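Local coordinates for putative uncharacterized protein smu.1377c (Streptococcus mutans, PDB 3L7V) that is of unknown function but belongs to the YrdC-like family, may bind double-stranded RNA and has been suggested to act in tRNA modification, at residues I39-N44 against F165-E170; I70-S73 against G77-R80; M100-A105 against E175-E180; I113-Q118 against S281-S286; S223-K228 against T232-G237. All coordinates share one frame; numbering follows the deposited sequence.

Contact 1 of 5, residues I39-N44 against F165-E170; sequences IHWDGN and FGVAGE. With SO4 (sulfate ion), chain D.
The indole of W41 lies against the first turn of helix 167-180, where the methyl of A168 sits over one of its faces. A168 CB is 3.9 Å from the centroid of the five-membered ring and only 13° off the ring normal, a CH-pi contact. At the six-membered end, W41 CH2 is 4.0 Å from V167 CB, which comes to the ring neither over its face nor at its edge; the two side chains cross at about a right angle. With CG anti to the backbone N (chi1 179°), the indole extends from its loop to the helix. G43 N lies on the opposite face, displaced toward the rim, and W41 NE1 donates to N44 O at 3.0 Å, well above the carbonyl plane and with a bent N-H angle of 131°. An Asx turn shapes this loop, D42 OD1 accepting from N44 N at 2.9 Å. H40 ND1 donates to O1 of a sulfate ion (3.0 Å), probably from the crystallisation liquor and also bound by D218 N and D219 N. In residues 165-170, G166 is the N-cap. Y220 meets W41 edge-to-face. The contact ties the loop after edge strand 37-40, which pairs with strand 213-216, to helix 167-180.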
# COMPACT_ATOMS: atom_id res chain seq x y z
N ILE A 39 20.64 -9.34 -0.09
CA ILE A 39 20.33 -10.69 0.41
C ILE A 39 19.16 -11.32 -0.36
O ILE A 39 18.40 -10.63 -1.02
CB ILE A 39 19.96 -10.68 1.92
CG1 ILE A 39 18.86 -9.65 2.21
CG2 ILE A 39 21.16 -10.38 2.77
CD1 ILE A 39 18.25 -9.79 3.60
N HIS A 40 19.02 -12.64 -0.25
CA HIS A 40 17.90 -13.36 -0.88
C HIS A 40 16.82 -13.81 0.13
O HIS A 40 17.13 -14.50 1.10
CB HIS A 40 18.41 -14.56 -1.68
CG HIS A 40 19.03 -14.19 -3.00
ND1 HIS A 40 18.35 -14.31 -4.19
CD2 HIS A 40 20.26 -13.72 -3.31
CE1 HIS A 40 19.14 -13.92 -5.18
NE2 HIS A 40 20.30 -13.56 -4.67
N TRP A 41 15.57 -13.42 -0.11
CA TRP A 41 14.45 -13.82 0.75
C TRP A 41 14.20 -15.33 0.67
O TRP A 41 14.14 -15.88 -0.42
CB TRP A 41 13.18 -13.05 0.37
CG TRP A 41 11.96 -13.40 1.19
CD1 TRP A 41 11.84 -13.32 2.55
CD2 TRP A 41 10.70 -13.89 0.71
NE1 TRP A 41 10.58 -13.73 2.94
CE2 TRP A 41 9.86 -14.08 1.82
CE3 TRP A 41 10.20 -14.19 -0.57
CZ2 TRP A 41 8.55 -14.56 1.71
CZ3 TRP A 41 8.89 -14.66 -0.68
CH2 TRP A 41 8.08 -14.84 0.45
N ASP A 42 14.05 -15.98 1.82
CA ASP A 42 13.85 -17.43 1.83
C ASP A 42 12.42 -17.88 2.15
O ASP A 42 12.15 -19.07 2.25
CB ASP A 42 14.83 -18.11 2.80
CG ASP A 42 14.59 -17.74 4.26
OD1 ASP A 42 13.61 -17.01 4.55
OD2 ASP A 42 15.38 -18.18 5.12
N GLY A 43 11.50 -16.93 2.30
CA GLY A 43 10.13 -17.29 2.62
C GLY A 43 9.73 -17.09 4.08
O GLY A 43 8.54 -17.12 4.40
N ASN A 44 10.72 -16.91 4.95
CA ASN A 44 10.48 -16.56 6.36
C ASN A 44 10.68 -15.06 6.60
O ASN A 44 11.26 -14.35 5.77
CB ASN A 44 11.45 -17.32 7.29
CG ASN A 44 11.47 -18.83 7.04
OD1 ASN A 44 10.46 -19.52 7.18
ND2 ASN A 44 12.65 -19.35 6.71
N PHE A 165 -0.35 -7.46 -0.19
CA PHE A 165 0.48 -6.90 -1.24
C PHE A 165 1.71 -7.74 -1.58
O PHE A 165 2.41 -7.42 -2.53
CB PHE A 165 0.93 -5.49 -0.83
CG PHE A 165 1.44 -5.40 0.59
CD1 PHE A 165 2.79 -5.52 0.88
CD2 PHE A 165 0.55 -5.19 1.65
CE1 PHE A 165 3.25 -5.43 2.19
CE2 PHE A 165 1.01 -5.10 2.96
CZ PHE A 165 2.36 -5.23 3.23
N GLY A 166 1.98 -8.78 -0.80
CA GLY A 166 3.16 -9.61 -0.99
C GLY A 166 3.69 -10.10 0.36
O GLY A 166 3.87 -9.29 1.28
N VAL A 167 3.96 -11.40 0.49
CA VAL A 167 4.31 -12.00 1.78
C VAL A 167 5.51 -11.38 2.53
O VAL A 167 5.43 -11.10 3.73
CB VAL A 167 4.50 -13.54 1.68
CG1 VAL A 167 4.77 -14.14 3.07
CG2 VAL A 167 3.27 -14.19 1.09
N ALA A 168 6.61 -11.18 1.81
CA ALA A 168 7.85 -10.68 2.42
C ALA A 168 7.60 -9.41 3.22
O ALA A 168 8.06 -9.29 4.36
CB ALA A 168 8.92 -10.44 1.35
N GLY A 169 6.88 -8.46 2.62
CA GLY A 169 6.57 -7.20 3.26
C GLY A 169 5.42 -7.32 4.27
O GLY A 169 5.37 -6.58 5.25
N GLU A 170 4.50 -8.26 4.02
CA GLU A 170 3.43 -8.55 4.98
C GLU A 170 4.00 -9.03 6.32
O GLU A 170 3.55 -8.58 7.38
CB GLU A 170 2.43 -9.59 4.43
CG GLU A 170 1.63 -9.15 3.21
CD GLU A 170 0.85 -10.29 2.56
OE1 GLU A 170 0.38 -11.17 3.30
OE2 GLU A 170 0.72 -10.31 1.31
S SO4 D . 16.18 -14.70 -7.18
O1 SO4 D . 15.99 -15.18 -5.82
O2 SO4 D . 16.18 -13.23 -7.16
O3 SO4 D . 17.46 -15.18 -7.70
O4 SO4 D . 15.11 -15.21 -8.03

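Contact 2 of 5, residues I70-S73 against G77-R80; sequences IMTS and GLER
T72 carries this contact, its side chain set against the backbone of G77 and the side chain of L78. Along the strand before it, I70 packs on K81 and K85 further along the same helix, and M71, a selenomethionine, pairs through its backbone with I60 of strand 59-64. At T72 the chain comes closest to the helix, with T72 CA 5.5 Å from G77 CA. The methyl and hydroxyl branches divide the work: T72 CG2 lies 3.6 Å from G77 O, while T72 OG1 is 3.8 Å from L78 N, too far for a hydrogen bond, and 3.9 Å from L78 CG. With chi1 at 60°, the two branches are set so that CG2 meets G77 O and OG1 faces L78. OG1 is buried here and has no polar partner in the model. Glycine at 77 permits the close approach, since a CB there would fall 3.0 Å from T72 CB. S73 then turns its side chain away from the helix, and its OG bonds to V53 O. The strand passes into the helix through a short connection: D74 OD1 accepts from G77 N in the first turn of helix 75-85, and strand 67-72 runs between strands 59-64 and 185-188 in the sheet.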
# COMPACT_ATOMS: atom_id res chain seq x y z
N ILE A 70 10.08 0.65 -2.06
CA ILE A 70 10.88 1.22 -0.99
C ILE A 70 10.03 1.38 0.29
O ILE A 70 8.92 1.91 0.23
CB ILE A 70 11.47 2.59 -1.43
CG1 ILE A 70 12.20 2.43 -2.77
CG2 ILE A 70 12.38 3.16 -0.33
CD1 ILE A 70 12.45 3.73 -3.51
N MSE A 71 10.56 0.93 1.42
CA MSE A 71 9.85 0.85 2.71
C MSE A 71 10.57 1.62 3.82
O MSE A 71 11.79 1.49 3.98
CB MSE A 71 9.75 -0.61 3.17
CG MSE A 71 8.66 -1.45 2.56
SE MSE A 71 8.60 -3.26 3.36
CE MSE A 71 8.88 -2.77 5.24
N THR A 72 9.80 2.40 4.60
CA THR A 72 10.31 3.14 5.77
C THR A 72 9.24 3.30 6.85
O THR A 72 8.06 2.99 6.62
CB THR A 72 10.89 4.55 5.40
OG1 THR A 72 9.88 5.37 4.80
CG2 THR A 72 12.04 4.42 4.45
N SER A 73 9.64 3.78 8.03
CA SER A 73 8.71 3.94 9.15
C SER A 73 8.78 5.28 9.91
O SER A 73 8.14 5.42 10.95
CB SER A 73 8.80 2.75 10.11
OG SER A 73 9.98 2.80 10.89
N GLY A 77 13.20 8.78 7.27
CA GLY A 77 13.25 7.79 6.21
C GLY A 77 12.45 8.21 4.99
O GLY A 77 12.84 7.92 3.85
N LEU A 78 11.33 8.91 5.22
CA LEU A 78 10.47 9.40 4.15
C LEU A 78 11.15 10.46 3.30
O LEU A 78 11.03 10.44 2.08
CB LEU A 78 9.13 9.92 4.69
CG LEU A 78 8.08 8.86 5.01
CD1 LEU A 78 7.07 9.35 6.03
CD2 LEU A 78 7.39 8.39 3.72
N GLU A 79 11.85 11.39 3.95
CA GLU A 79 12.66 12.37 3.23
C GLU A 79 13.67 11.71 2.28
O GLU A 79 13.84 12.13 1.14
CB GLU A 79 13.41 13.29 4.21
CG GLU A 79 12.52 14.10 5.13
CD GLU A 79 11.91 15.30 4.45
OE1 GLU A 79 11.23 16.09 5.15
OE2 GLU A 79 12.10 15.47 3.23
N ARG A 80 14.35 10.68 2.77
CA ARG A 80 15.31 9.94 1.95
C ARG A 80 14.61 9.33 0.72
O ARG A 80 15.16 9.33 -0.37
CB ARG A 80 16.06 8.88 2.79
CG ARG A 80 16.98 9.47 3.91
CD ARG A 80 17.53 8.39 4.88
NE ARG A 80 18.55 7.53 4.26
CZ ARG A 80 18.93 6.33 4.71
NH1 ARG A 80 18.36 5.80 5.79
NH2 ARG A 80 19.86 5.64 4.07

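Contact 3 of 5, residues M100-A105 against E175-E180; sequences MEELRA and EMWEKE
E102 lies flat over the indole of W177, its aliphatic portion on the six-membered ring and its carboxylate stacked nearly parallel to the aromatic plane. E102 CG stands 3.6 Å from the centroid of that ring and 7° off the normal, a CH-pi contact in which CG sits almost directly over the ring centre. The carboxylate and ring planes are just 9° apart, with E102 CD 3.7 Å from W177 CE3. E102 CB touches the indole nearer the ring junction, 3.7 Å from W177 CE2; the whole side chain therefore runs across one face. Its torsions explain this course: chi1 at 178° puts CG anti to the backbone N, and the chain is extended beyond CG, straight to the carboxylate. Neither carboxylate oxygen bonds to the indole. E102 OE1 instead accepts from G98 N just before the helix, a bond that helps fix the carboxylate's orientation. One turn later, A105 CB reaches W177 CZ2 at 4.4 Å, an oblique and looser approach. Around the pair, M183 touches E102, while M176, a selenomethionine, packs on helix 47-54. The closest CA atoms, those of E102 and W177, remain 7.6 Å apart, the gap being bridged by side chains. This is helix-helix packing in which the indole of W177, on helix 167-180, lies against E102 and A105 of helix 100-106 within the YrdC-like fold.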
# COMPACT_ATOMS: atom_id res chain seq x y z
N MSE A 100 -6.22 -7.04 9.62
CA MSE A 100 -7.51 -6.34 9.60
C MSE A 100 -7.70 -5.50 10.85
O MSE A 100 -8.44 -4.52 10.84
CB MSE A 100 -8.66 -7.34 9.44
CG MSE A 100 -8.73 -7.96 8.06
SE MSE A 100 -9.33 -6.76 6.60
CE MSE A 100 -11.06 -6.18 7.35
N GLU A 101 -7.04 -5.90 11.93
CA GLU A 101 -7.12 -5.19 13.20
C GLU A 101 -6.46 -3.82 13.11
O GLU A 101 -7.02 -2.83 13.60
CB GLU A 101 -6.49 -6.02 14.32
N GLU A 102 -5.29 -3.75 12.49
CA GLU A 102 -4.63 -2.45 12.26
C GLU A 102 -5.49 -1.54 11.38
O GLU A 102 -5.67 -0.37 11.69
CB GLU A 102 -3.23 -2.61 11.64
CG GLU A 102 -2.55 -1.27 11.34
CD GLU A 102 -1.19 -1.42 10.66
OE1 GLU A 102 -0.79 -2.55 10.32
OE2 GLU A 102 -0.52 -0.38 10.47
N LEU A 103 -6.03 -2.09 10.29
CA LEU A 103 -6.95 -1.30 9.46
C LEU A 103 -8.11 -0.67 10.25
O LEU A 103 -8.37 0.53 10.13
CB LEU A 103 -7.48 -2.13 8.29
CG LEU A 103 -8.60 -1.45 7.49
CD1 LEU A 103 -8.02 -0.36 6.60
CD2 LEU A 103 -9.38 -2.47 6.68
N ARG A 104 -8.80 -1.48 11.05
CA ARG A 104 -9.96 -1.00 11.79
C ARG A 104 -9.61 -0.02 12.91
O ARG A 104 -10.43 0.81 13.31
CB ARG A 104 -10.76 -2.17 12.37
CG ARG A 104 -11.39 -3.08 11.32
CD ARG A 104 -12.18 -4.20 12.00
NE ARG A 104 -12.84 -5.09 11.05
CZ ARG A 104 -12.64 -6.40 10.98
NH1 ARG A 104 -11.79 -7.01 11.80
NH2 ARG A 104 -13.30 -7.11 10.08
N ALA A 105 -8.39 -0.10 13.42
CA ALA A 105 -7.91 0.87 14.40
C ALA A 105 -7.62 2.26 13.82
O ALA A 105 -7.67 3.25 14.55
CB ALA A 105 -6.66 0.34 15.15
N GLU A 175 5.00 -7.80 12.26
CA GLU A 175 5.90 -7.72 13.41
C GLU A 175 5.98 -6.31 13.98
O GLU A 175 5.94 -6.12 15.19
CB GLU A 175 7.31 -8.19 13.06
CG GLU A 175 7.51 -9.68 13.16
CD GLU A 175 7.36 -10.20 14.58
OE1 GLU A 175 7.96 -9.61 15.50
OE2 GLU A 175 6.66 -11.21 14.78
N MSE A 176 6.13 -5.31 13.10
CA MSE A 176 6.23 -3.92 13.55
C MSE A 176 4.97 -3.51 14.31
O MSE A 176 5.05 -2.93 15.39
CB MSE A 176 6.51 -2.97 12.38
CG MSE A 176 7.96 -3.03 11.82
SE MSE A 176 9.33 -2.13 12.93
CE MSE A 176 8.99 -0.25 12.52
N TRP A 177 3.81 -3.82 13.75
CA TRP A 177 2.54 -3.51 14.41
C TRP A 177 2.35 -4.24 15.76
O TRP A 177 2.12 -3.61 16.79
CB TRP A 177 1.35 -3.81 13.50
CG TRP A 177 0.04 -3.47 14.14
CD1 TRP A 177 -0.87 -4.35 14.65
CD2 TRP A 177 -0.48 -2.15 14.37
NE1 TRP A 177 -1.94 -3.66 15.18
CE2 TRP A 177 -1.73 -2.31 15.01
CE3 TRP A 177 -0.03 -0.86 14.08
CZ2 TRP A 177 -2.53 -1.22 15.39
CZ3 TRP A 177 -0.83 0.23 14.45
CH2 TRP A 177 -2.06 0.04 15.10
N GLU A 178 2.42 -5.56 15.74
CA GLU A 178 2.06 -6.35 16.92
C GLU A 178 3.12 -6.28 18.03
O GLU A 178 2.79 -6.37 19.20
CB GLU A 178 1.78 -7.81 16.52
CG GLU A 178 0.39 -8.03 15.92
CD GLU A 178 0.16 -9.46 15.40
OE1 GLU A 178 1.02 -10.33 15.62
OE2 GLU A 178 -0.90 -9.70 14.77
N LYS A 179 4.38 -6.11 17.67
CA LYS A 179 5.43 -6.15 18.68
C LYS A 179 6.05 -4.80 19.04
O LYS A 179 6.79 -4.71 20.02
CB LYS A 179 6.50 -7.19 18.34
CG LYS A 179 5.94 -8.60 18.34
CD LYS A 179 7.04 -9.66 18.35
CE LYS A 179 6.44 -11.05 18.55
NZ LYS A 179 5.35 -11.38 17.56
N GLU A 180 5.74 -3.76 18.29
CA GLU A 180 6.31 -2.45 18.61
C GLU A 180 5.27 -1.35 18.52
O GLU A 180 5.55 -0.19 18.84
CB GLU A 180 7.49 -2.14 17.67
CG GLU A 180 8.57 -3.19 17.65
CD GLU A 180 9.57 -3.02 18.78
OE1 GLU A 180 9.69 -1.88 19.28
OE2 GLU A 180 10.24 -4.00 19.16

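Contact 4 of 5, residues I113-Q118 against S281-S286; sequences IDAFYQ and SDQFNS
A115 and F116, on helix 111-123, face Q283 and F284, where helix 273-283 ends and the chain turns into a loop. The CA atoms of F116 and Q283 are the nearest pair, at 6.9 Å. F284 is the first residue to leave the helical conformation, and from there its ring points back at the opposing helix. The edge of F284 is directed at the face of F116 in an offset edge-to-face pair, with centroids 5.9 Å apart and planes at 65°; the nearest atoms are F284 CE2 and F116 CD1, at 4.0 Å. F116 CG is anti to the backbone N (chi1 -173°), which carries the ring out from its helix to meet F284. Beside the rings, the bend in the Q283 chain at chi2 brings its amide to A115, an approach so tight that the exact placing of OE1 is doubtful. H279 and L280, a turn earlier on helix 273-283, also pack on F116, and L127 of strand 127-132 touches it from the sheet, while P264 and Q253 touch F284. This is helix-to-helix-end packing in an alpha/beta fold: the end of helix 273-283 lies against helix 111-123, with an offset edge-to-face phenylalanine pair between them.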
# COMPACT_ATOMS: atom_id res chain seq x y z
N ILE A 113 -18.03 -1.33 3.42
CA ILE A 113 -16.61 -1.20 3.11
C ILE A 113 -15.80 -2.23 3.89
O ILE A 113 -14.93 -2.91 3.31
CB ILE A 113 -16.06 0.23 3.37
CG1 ILE A 113 -16.69 1.22 2.39
CG2 ILE A 113 -14.55 0.25 3.23
CD1 ILE A 113 -16.62 2.66 2.81
N ASP A 114 -16.10 -2.37 5.18
CA ASP A 114 -15.48 -3.39 6.03
C ASP A 114 -15.63 -4.79 5.41
O ASP A 114 -14.66 -5.53 5.32
CB ASP A 114 -16.07 -3.36 7.45
CG ASP A 114 -15.37 -4.36 8.42
OD1 ASP A 114 -14.93 -5.44 7.98
OD2 ASP A 114 -15.28 -4.06 9.63
N ALA A 115 -16.86 -5.14 5.01
CA ALA A 115 -17.17 -6.42 4.36
C ALA A 115 -16.45 -6.60 3.01
O ALA A 115 -16.05 -7.72 2.66
CB ALA A 115 -18.69 -6.56 4.17
N PHE A 116 -16.36 -5.52 2.24
CA PHE A 116 -15.60 -5.50 0.97
C PHE A 116 -14.13 -5.91 1.16
O PHE A 116 -13.64 -6.78 0.45
CB PHE A 116 -15.69 -4.11 0.30
CG PHE A 116 -15.09 -4.04 -1.10
CD1 PHE A 116 -15.72 -4.65 -2.18
CD2 PHE A 116 -13.91 -3.32 -1.33
CE1 PHE A 116 -15.17 -4.58 -3.45
CE2 PHE A 116 -13.37 -3.25 -2.61
CZ PHE A 116 -13.99 -3.88 -3.67
N TYR A 117 -13.45 -5.31 2.14
CA TYR A 117 -12.07 -5.66 2.50
C TYR A 117 -11.87 -7.10 3.01
O TYR A 117 -10.87 -7.75 2.68
CB TYR A 117 -11.56 -4.72 3.59
CG TYR A 117 -10.74 -3.52 3.15
CD1 TYR A 117 -11.32 -2.25 3.08
CD2 TYR A 117 -9.38 -3.64 2.88
CE1 TYR A 117 -10.56 -1.14 2.73
CE2 TYR A 117 -8.61 -2.54 2.52
CZ TYR A 117 -9.20 -1.29 2.45
OH TYR A 117 -8.44 -0.20 2.09
N GLN A 118 -12.79 -7.58 3.85
CA GLN A 118 -12.71 -8.93 4.45
C GLN A 118 -12.67 -10.03 3.39
O GLN A 118 -11.94 -11.01 3.54
CB GLN A 118 -13.89 -9.19 5.40
CG GLN A 118 -13.80 -10.53 6.17
CD GLN A 118 -12.64 -10.55 7.18
OE1 GLN A 118 -12.56 -9.67 8.05
NE2 GLN A 118 -11.75 -11.54 7.07
N SER A 281 -19.60 -5.53 -7.62
CA SER A 281 -20.99 -5.65 -8.05
C SER A 281 -21.83 -6.54 -7.13
O SER A 281 -23.05 -6.41 -7.09
CB SER A 281 -21.08 -6.08 -9.53
OG SER A 281 -20.75 -7.44 -9.72
N ASP A 282 -21.17 -7.41 -6.37
CA ASP A 282 -21.85 -8.19 -5.33
C ASP A 282 -22.17 -7.38 -4.08
O ASP A 282 -23.11 -7.69 -3.37
CB ASP A 282 -21.03 -9.43 -4.93
CG ASP A 282 -21.07 -10.52 -6.00
OD1 ASP A 282 -22.05 -10.58 -6.78
OD2 ASP A 282 -20.12 -11.33 -6.06
N GLN A 283 -21.40 -6.32 -3.82
CA GLN A 283 -21.50 -5.59 -2.56
C GLN A 283 -22.17 -4.19 -2.67
O GLN A 283 -22.70 -3.66 -1.70
CB GLN A 283 -20.09 -5.49 -1.93
CG GLN A 283 -20.01 -4.86 -0.54
CD GLN A 283 -20.54 -5.77 0.56
OE1 GLN A 283 -19.77 -6.40 1.28
NE2 GLN A 283 -21.87 -5.84 0.69
N PHE A 284 -22.14 -3.59 -3.85
CA PHE A 284 -22.77 -2.29 -4.05
C PHE A 284 -23.67 -2.34 -5.30
O PHE A 284 -23.27 -2.88 -6.33
CB PHE A 284 -21.71 -1.18 -4.24
CG PHE A 284 -20.66 -1.10 -3.15
CD1 PHE A 284 -20.79 -0.17 -2.11
CD2 PHE A 284 -19.52 -1.89 -3.20
CE1 PHE A 284 -19.79 -0.07 -1.11
CE2 PHE A 284 -18.54 -1.80 -2.22
CZ PHE A 284 -18.68 -0.90 -1.16
N ASN A 285 -24.87 -1.76 -5.24
CA ASN A 285 -25.69 -1.63 -6.45
C ASN A 285 -25.26 -0.45 -7.33
O ASN A 285 -25.73 -0.30 -8.47
CB ASN A 285 -27.18 -1.53 -6.10
CG ASN A 285 -27.72 -2.83 -5.53
OD1 ASN A 285 -27.28 -3.90 -5.91
ND2 ASN A 285 -28.67 -2.73 -4.59
N SER A 286 -24.35 0.36 -6.81
CA SER A 286 -23.95 1.57 -7.49
C SER A 286 -22.45 1.87 -7.35
O SER A 286 -21.97 2.10 -6.24
CB SER A 286 -24.79 2.73 -6.95
OG SER A 286 -24.55 3.94 -7.64

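Contact 5 of 5, residues S223-K228 against T232-G237; sequences SIQPDK and TRYEQG
The amide of Q225 spans to the backbone of Y234 with both its ends. Its oxygen, OE1, accepts from Y234 N at 3.2 Å, in the carbonyl plane on a lone pair (N-H angle 147°). Its nitrogen, NE2, donates to Y234 O at 3.2 Å along a straighter path of 165°, the acceptor lying almost in the amide plane. One side chain thus satisfies both the N-H and the C=O of a single loop residue, much as a strand neighbour would. A water adds a further acceptor for NE2, 2.9 Å from it, and meets R233 NH2 by a weak bond. The Q225 chain, extended beyond CG, carries the amide as far as the Y234 backbone. Q225 O also closes a type I turn by accepting from K228 N. Farther along, contacts are apolar or loose: K228 CB lies 3.8 Å from R233 CA, and T232 OG1 is 3.7 Å from K228 CB but accepts from T229 N. K228 NZ comes obliquely to Y234 CE1 at 4.2 Å. R233 NH2 has a weak bond to V66 O. Neither segment contains a regular strand; a side-chain amide supplies the bonds between them, and the paired bonds at Y234 fix the rotation of that amide.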
# COMPACT_ATOMS: atom_id res chain seq x y z
N SER A 223 6.54 -15.84 -10.67
CA SER A 223 5.55 -16.90 -10.42
C SER A 223 4.13 -16.40 -10.20
O SER A 223 3.18 -17.19 -10.23
CB SER A 223 5.97 -17.78 -9.24
OG SER A 223 5.62 -17.18 -8.00
N ILE A 224 3.97 -15.11 -9.94
CA ILE A 224 2.66 -14.53 -9.71
C ILE A 224 1.82 -14.46 -11.01
O ILE A 224 0.59 -14.60 -10.97
CB ILE A 224 2.77 -13.14 -9.04
CG1 ILE A 224 3.54 -13.24 -7.72
CG2 ILE A 224 1.38 -12.51 -8.82
CD1 ILE A 224 2.90 -14.14 -6.64
N GLN A 225 2.46 -14.25 -12.16
CA GLN A 225 1.71 -14.16 -13.42
C GLN A 225 2.29 -15.06 -14.52
O GLN A 225 2.76 -14.58 -15.55
CB GLN A 225 1.61 -12.70 -13.89
CG GLN A 225 1.24 -11.72 -12.78
CD GLN A 225 1.12 -10.29 -13.27
OE1 GLN A 225 0.27 -9.98 -14.12
NE2 GLN A 225 1.97 -9.40 -12.75
N PRO A 226 2.25 -16.39 -14.31
CA PRO A 226 2.91 -17.33 -15.21
C PRO A 226 2.29 -17.36 -16.61
O PRO A 226 2.89 -17.84 -17.57
CB PRO A 226 2.71 -18.70 -14.53
CG PRO A 226 2.05 -18.42 -13.22
CD PRO A 226 1.43 -17.07 -13.29
N ASP A 227 1.07 -16.85 -16.72
CA ASP A 227 0.35 -16.86 -17.99
C ASP A 227 0.59 -15.59 -18.81
O ASP A 227 0.01 -15.43 -19.88
CB ASP A 227 -1.14 -17.04 -17.73
CG ASP A 227 -1.71 -15.97 -16.80
OD1 ASP A 227 -2.63 -15.24 -17.23
OD2 ASP A 227 -1.22 -15.85 -15.65
N LYS A 228 1.43 -14.69 -18.30
CA LYS A 228 1.68 -13.44 -19.00
C LYS A 228 3.10 -13.37 -19.55
O LYS A 228 3.92 -14.24 -19.26
CB LYS A 228 1.41 -12.24 -18.09
CG LYS A 228 -0.05 -12.12 -17.65
CD LYS A 228 -0.98 -12.12 -18.85
CE LYS A 228 -2.45 -12.19 -18.45
NZ LYS A 228 -2.98 -10.86 -18.03
N THR A 232 2.73 -8.10 -21.33
CA THR A 232 1.33 -8.23 -20.96
C THR A 232 1.03 -8.34 -19.45
O THR A 232 -0.13 -8.28 -19.06
CB THR A 232 0.67 -9.41 -21.68
OG1 THR A 232 1.36 -10.63 -21.37
CG2 THR A 232 0.69 -9.19 -23.18
N ARG A 233 2.07 -8.48 -18.63
CA ARG A 233 1.89 -8.55 -17.18
C ARG A 233 1.50 -7.18 -16.61
O ARG A 233 1.95 -6.15 -17.10
CB ARG A 233 3.18 -9.00 -16.50
CG ARG A 233 4.35 -8.05 -16.73
CD ARG A 233 5.66 -8.58 -16.14
NE ARG A 233 5.64 -8.60 -14.68
CZ ARG A 233 5.87 -7.54 -13.91
NH1 ARG A 233 6.14 -6.37 -14.46
NH2 ARG A 233 5.81 -7.64 -12.58
N TYR A 234 0.67 -7.19 -15.56
CA TYR A 234 0.40 -5.99 -14.76
C TYR A 234 1.63 -5.52 -13.95
O TYR A 234 2.39 -6.34 -13.43
CB TYR A 234 -0.78 -6.24 -13.81
CG TYR A 234 -2.10 -6.40 -14.51
CD1 TYR A 234 -2.68 -7.65 -14.68
CD2 TYR A 234 -2.78 -5.29 -15.01
CE1 TYR A 234 -3.90 -7.80 -15.33
CE2 TYR A 234 -4.00 -5.43 -15.67
CZ TYR A 234 -4.55 -6.68 -15.82
OH TYR A 234 -5.75 -6.80 -16.46
N GLU A 235 1.81 -4.21 -13.84
CA GLU A 235 2.97 -3.67 -13.12
C GLU A 235 2.57 -2.91 -11.84
O GLU A 235 3.43 -2.33 -11.14
CB GLU A 235 3.79 -2.77 -14.04
CG GLU A 235 4.15 -3.39 -15.39
CD GLU A 235 5.27 -2.62 -16.12
OE1 GLU A 235 5.01 -2.10 -17.22
OE2 GLU A 235 6.40 -2.54 -15.58
N GLN A 236 1.28 -2.91 -11.52
CA GLN A 236 0.79 -2.18 -10.35
C GLN A 236 -0.51 -2.82 -9.84
O GLN A 236 -1.12 -3.63 -10.54
CB GLN A 236 0.52 -0.73 -10.74
CG GLN A 236 -0.43 -0.62 -11.92
CD GLN A 236 -0.42 0.74 -12.58
OE1 GLN A 236 -1.29 1.06 -13.39
NE2 GLN A 236 0.57 1.57 -12.23
N GLY A 237 -0.92 -2.44 -8.64
CA GLY A 237 -2.19 -2.90 -8.10
C GLY A 237 -3.35 -1.94 -8.34
O GLY A 237 -3.13 -0.77 -8.69
O HOH W 1 4.16 -10.12 -10.94

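How the contacts relate
Contact 2 is buried and contact 5 lies at the surface, with contacts 1, 3 and 4 partly buried between them. Helix 167-180 serves both contact 1, at its start, and contact 3, further along; its M176 CE also reaches S73 OG of contact 2, at 3.6 Å. Contacts 3 and 4 are joined through successive helices 100-106 and 111-123, where R104 NE forms a salt bridge with D114 OD2 at 3.0 Å. The chemistry follows position: aromatic faces and edges serve contacts 1, 3 and 4, close van der Waals packing serves contact 2, and contact 5 alone has hydrogen bonds between its two segments. Contacts 2 and 4 lie on opposite sides of the chain's centre.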